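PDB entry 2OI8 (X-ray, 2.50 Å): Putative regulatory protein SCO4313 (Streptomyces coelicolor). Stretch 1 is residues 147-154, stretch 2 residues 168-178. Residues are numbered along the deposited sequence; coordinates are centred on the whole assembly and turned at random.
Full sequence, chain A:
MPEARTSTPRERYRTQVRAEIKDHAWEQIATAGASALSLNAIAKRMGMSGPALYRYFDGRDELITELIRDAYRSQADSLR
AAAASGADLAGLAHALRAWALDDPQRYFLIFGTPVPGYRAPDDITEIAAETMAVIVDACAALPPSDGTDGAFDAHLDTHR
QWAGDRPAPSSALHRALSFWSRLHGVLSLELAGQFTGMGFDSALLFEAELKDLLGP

Stretch 1 (147-154) GTDGAFDA
Stretch 2, residues 168-178: APSSALHRALS

How does the loop at the start of stretch 1 meet the other stretch? Gly 147 lies beside Pro 169, their CA atoms 4.8 Å apart, and Gly 147 CA packs on Pro 169 CB at 3.8 Å. Thr 148, extended at phi/psi -105/137, points its CA-to-CB bond sideways, with chi1 off-well at -21°. That places Thr 148 OG1 2.7 Å from Ser 171 OG, where Ser 171 adopts the p rotamer (46°). This is the hydrogen bond between the stretches, and either hydroxyl could be the donor.

Which residues between Thr 148 and Phe 152 stay out of the contact? Asp 149, Gly 150 and Ala 151 do not touch stretch 2. Asp 149 (-55/159) points away, and Gly 150 takes the N-cap position at 128/142, angles at which a CB would jam against the preceding carbonyl oxygen. The helix begins at Ala 151 (-61/-34), which also points away; a weak bond runs from Ala 154 N to Gly 150 O at 3.4 Å.

How does Phe 152 use its ring? Pointing toward stretch 2 with chi1 t (-172°) and chi2 49°, it turns its edge to the face of His 174 (chi1 t, chi2 -10°). The ring centroids are 5.1 Å apart and the planes stand at 89°, with Phe 152 CD2 3.7 Å from His 174 ND1. Also at the edge of the phenyl ring, Phe 152 CE2 meets Leu 177 CD1 at 3.8 Å, an apolar contact.

Where does Asp 153 fit? Asp 153 CA is 5.2 Å from Ser 170 CA, and Asp 153 O approaches Ser 170 CB at 3.5 Å. The side chain, m with chi2 -38°, starts sideways but its end comes nearer: Asp 153 OD1 lies 3.6 Å from Ser 171 CA, near the edge of the His 174 ring.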

ATOM      1  N   GLY A 147      28.913  13.479   8.396  1.00 47.35           N
ATOM      2  CA  GLY A 147      27.825  12.470   8.269  1.00 47.59           C
ATOM      3  C   GLY A 147      27.769  11.543   9.475  1.00 47.57           C
ATOM      4  O   GLY A 147      28.717  11.505  10.279  1.00 47.53           O
ATOM      5  N   THR A 148      26.660  10.802   9.608  1.00 47.43           N
ATOM      6  CA  THR A 148      26.520   9.799  10.685  1.00 47.32           C
ATOM      7  C   THR A 148      26.654   8.362  10.177  1.00 46.74           C
ATOM      8  O   THR A 148      26.090   8.003   9.142  1.00 46.68           O
ATOM      9  CB  THR A 148      25.197   9.927  11.493  1.00 47.46           C
ATOM     10  OG1 THR A 148      24.649  11.243  11.335  1.00 47.85           O
ATOM     11  CG2 THR A 148      25.453   9.645  12.991  1.00 47.90           C
ATOM     12  N   ASP A 149      27.402   7.565  10.944  1.00 46.03           N
ATOM     13  CA  ASP A 149      27.772   6.177  10.632  1.00 45.25           C
ATOM     14  C   ASP A 149      26.623   5.234  10.330  1.00 44.58           C
ATOM     15  O   ASP A 149      25.482   5.492  10.728  1.00 44.90           O
ATOM     16  CB  ASP A 149      28.596   5.594  11.784  1.00 45.59           C
ATOM     17  CG  ASP A 149      28.218   6.183  13.149  1.00 45.61           C
ATOM     18  OD1 ASP A 149      27.049   6.594  13.360  1.00 45.08           O
ATOM     19  OD2 ASP A 149      29.116   6.230  14.016  1.00 45.53           O
ATOM     20  N   GLY A 150      26.933   4.137   9.635  1.00 43.53           N
ATOM     21  CA  GLY A 150      25.924   3.157   9.221  1.00 41.81           C
ATOM     22  C   GLY A 150      25.986   2.859   7.735  1.00 40.87           C
ATOM     23  O   GLY A 150      26.189   3.760   6.913  1.00 40.52           O
ATOM     24  N   ALA A 151      25.776   1.592   7.391  1.00 40.28           N
ATOM     25  CA  ALA A 151      25.936   1.112   6.018  1.00 39.98           C
ATOM     26  C   ALA A 151      25.036   1.738   4.921  1.00 39.49           C
ATOM     27  O   ALA A 151      25.485   1.889   3.774  1.00 39.73           O
ATOM     28  CB  ALA A 151      25.826  -0.413   5.989  1.00 40.46           C
ATOM     29  N   PHE A 152      23.792   2.092   5.246  1.00 38.33           N
ATOM     30  CA  PHE A 152      22.910   2.687   4.236  1.00 37.52           C
ATOM     31  C   PHE A 152      23.287   4.121   3.884  1.00 37.09           C
ATOM     32  O   PHE A 152      23.276   4.491   2.693  1.00 36.88           O
ATOM     33  CB  PHE A 152      21.444   2.586   4.646  1.00 37.84           C
ATOM     34  CG  PHE A 152      20.471   3.000   3.562  1.00 38.62           C
ATOM     35  CD1 PHE A 152      20.584   2.494   2.256  1.00 38.94           C
ATOM     36  CD2 PHE A 152      19.410   3.876   3.854  1.00 38.72           C
ATOM     37  CE1 PHE A 152      19.663   2.872   1.253  1.00 37.76           C
ATOM     38  CE2 PHE A 152      18.481   4.261   2.857  1.00 37.98           C
ATOM     39  CZ  PHE A 152      18.612   3.756   1.560  1.00 38.16           C
ATOM     40  N   ASP A 153      23.631   4.917   4.912  1.00 36.77           N
ATOM     41  CA  ASP A 153      24.180   6.272   4.735  1.00 36.76           C
ATOM     42  C   ASP A 153      25.351   6.264   3.742  1.00 37.23           C
ATOM     43  O   ASP A 153      25.391   7.075   2.813  1.00 37.66           O
ATOM     44  CB  ASP A 153      24.643   6.891   6.071  1.00 36.10           C
ATOM     45  CG  ASP A 153      23.598   6.768   7.185  1.00 35.68           C
ATOM     46  OD1 ASP A 153      22.385   6.910   6.922  1.00 34.01           O
ATOM     47  OD2 ASP A 153      24.001   6.536   8.345  1.00 34.39           O
ATOM     48  N   ALA A 154      26.293   5.339   3.931  1.00 37.25           N
ATOM     49  CA  ALA A 154      27.442   5.202   3.022  1.00 37.17           C
ATOM     50  C   ALA A 154      27.000   5.044   1.568  1.00 36.99           C
ATOM     51  O   ALA A 154      27.567   5.672   0.665  1.00 36.96           O
ATOM     52  CB  ALA A 154      28.309   4.023   3.431  1.00 37.35           C
ATOM     53  N   ALA A 168      22.992  18.297   2.650  1.00 26.57           N
ATOM     54  CA  ALA A 168      22.705  17.568   3.899  1.00 26.95           C
ATOM     55  C   ALA A 168      23.369  16.203   4.027  1.00 27.11           C
ATOM     56  O   ALA A 168      23.347  15.392   3.026  1.00 27.06           O
ATOM     57  CB  ALA A 168      21.179  17.413   4.072  1.00 26.55           C
ATOM     58  N   PRO A 169      23.907  15.916   5.281  1.00 27.30           N
ATOM     59  CA  PRO A 169      24.632  14.655   5.459  1.00 27.32           C
ATOM     60  C   PRO A 169      23.674  13.495   5.178  1.00 27.15           C
ATOM     61  O   PRO A 169      22.482  13.570   5.516  1.00 27.01           O
ATOM     62  CB  PRO A 169      25.056  14.694   6.943  1.00 27.24           C
ATOM     63  CG  PRO A 169      24.088  15.649   7.617  1.00 27.58           C
ATOM     64  CD  PRO A 169      23.801  16.693   6.584  1.00 27.41           C
ATOM     65  N   SER A 170      24.191  12.446   4.549  1.00 27.12           N
ATOM     66  CA  SER A 170      23.352  11.367   4.082  1.00 27.18           C
ATOM     67  C   SER A 170      22.477  10.756   5.168  1.00 27.13           C
ATOM     68  O   SER A 170      21.456  10.145   4.853  1.00 27.67           O
ATOM     69  CB  SER A 170      24.192  10.294   3.401  1.00 27.48           C
ATOM     70  OG  SER A 170      24.553  10.696   2.085  1.00 28.36           O
ATOM     71  N   SER A 171      22.849  10.927   6.438  1.00 27.01           N
ATOM     72  CA  SER A 171      22.018  10.433   7.553  1.00 26.84           C
ATOM     73  C   SER A 171      20.657  11.121   7.609  1.00 26.61           C
ATOM     74  O   SER A 171      19.653  10.499   7.978  1.00 26.58           O
ATOM     75  CB  SER A 171      22.734  10.547   8.898  1.00 26.75           C
ATOM     76  OG  SER A 171      23.343  11.809   9.055  1.00 27.26           O
ATOM     77  N   ALA A 172      20.635  12.394   7.218  1.00 26.48           N
ATOM     78  CA  ALA A 172      19.390  13.142   7.098  1.00 25.98           C
ATOM     79  C   ALA A 172      18.542  12.581   5.971  1.00 25.84           C
ATOM     80  O   ALA A 172      17.323  12.509   6.097  1.00 26.17           O
ATOM     81  CB  ALA A 172      19.672  14.623   6.877  1.00 25.95           C
ATOM     82  N   LEU A 173      19.172  12.170   4.871  1.00 25.62           N
ATOM     83  CA  LEU A 173      18.414  11.562   3.767  1.00 25.37           C
ATOM     84  C   LEU A 173      17.876  10.198   4.191  1.00 25.42           C
ATOM     85  O   LEU A 173      16.738   9.835   3.865  1.00 25.96           O
ATOM     86  CB  LEU A 173      19.244  11.418   2.485  1.00 25.14           C
ATOM     87  CG  LEU A 173      19.936  12.599   1.792  1.00 25.12           C
ATOM     88  CD1 LEU A 173      20.322  12.221   0.363  1.00 24.52           C
ATOM     89  CD2 LEU A 173      19.083  13.848   1.792  1.00 24.61           C
ATOM     90  N   HIS A 174      18.703   9.451   4.918  1.00 25.22           N
ATOM     91  CA  HIS A 174      18.319   8.165   5.486  1.00 24.94           C
ATOM     92  C   HIS A 174      17.117   8.326   6.429  1.00 24.80           C
ATOM     93  O   HIS A 174      16.108   7.608   6.313  1.00 24.26           O
ATOM     94  CB  HIS A 174      19.504   7.568   6.237  1.00 25.05           C
ATOM     95  CG  HIS A 174      19.240   6.208   6.806  1.00 25.14           C
ATOM     96  ND1 HIS A 174      17.984   5.639   6.833  1.00 24.19           N
ATOM     97  CD2 HIS A 174      20.066   5.324   7.414  1.00 24.25           C
ATOM     98  CE1 HIS A 174      18.049   4.458   7.422  1.00 24.68           C
ATOM     99  NE2 HIS A 174      19.303   4.247   7.785  1.00 25.05           N
ATOM    100  N   ARG A 175      17.222   9.279   7.350  1.00 24.20           N
ATOM    101  CA  ARG A 175      16.100   9.601   8.213  1.00 24.10           C
ATOM    102  C   ARG A 175      14.834   9.963   7.417  1.00 23.57           C
ATOM    103  O   ARG A 175      13.753   9.468   7.722  1.00 23.75           O
ATOM    104  CB  ARG A 175      16.475  10.726   9.159  1.00 24.49           C
ATOM    105  CG  ARG A 175      15.342  11.123  10.069  1.00 25.97           C
ATOM    106  CD  ARG A 175      15.826  12.140  11.052  1.00 28.60           C
ATOM    107  NE  ARG A 175      16.821  11.549  11.931  1.00 29.77           N
ATOM    108  CZ  ARG A 175      16.871  11.795  13.231  1.00 31.69           C
ATOM    109  NH1 ARG A 175      15.974  12.620  13.772  1.00 32.92           N
ATOM    110  NH2 ARG A 175      17.797  11.218  13.987  1.00 30.98           N
ATOM    111  N   ALA A 176      14.963  10.815   6.397  1.00 22.93           N
ATOM    112  CA  ALA A 176      13.811  11.184   5.543  1.00 22.00           C
ATOM    113  C   ALA A 176      13.112   9.977   4.889  1.00 21.40           C
ATOM    114  O   ALA A 176      11.883   9.865   4.888  1.00 21.72           O
ATOM    115  CB  ALA A 176      14.234  12.196   4.483  1.00 21.80           C
ATOM    116  N   LEU A 177      13.905   9.084   4.316  1.00 21.02           N
ATOM    117  CA  LEU A 177      13.391   7.855   3.712  1.00 19.88           C
ATOM    118  C   LEU A 177      12.681   6.975   4.750  1.00 18.93           C
ATOM    119  O   LEU A 177      11.637   6.436   4.461  1.00 19.32           O
ATOM    120  CB  LEU A 177      14.537   7.097   3.020  1.00 20.15           C
ATOM    121  CG  LEU A 177      15.192   7.812   1.831  1.00 19.02           C
ATOM    122  CD1 LEU A 177      16.381   7.047   1.352  1.00 19.34           C
ATOM    123  CD2 LEU A 177      14.204   7.987   0.698  1.00 18.24           C
ATOM    124  N   SER A 178      13.240   6.877   5.957  1.00 18.10           N
ATOM    125  CA  SER A 178      12.634   6.155   7.093  1.00 17.26           C
ATOM    126  C   SER A 178      11.311   6.732   7.588  1.00 16.53           C
ATOM    127  O   SER A 178      10.397   5.990   7.969  1.00 16.46           O
ATOM    128  CB  SER A 178      13.601   6.097   8.272  1.00 17.20           C
ATOM    129  OG  SER A 178      14.489   5.010   8.135  1.00 17.87           O
TER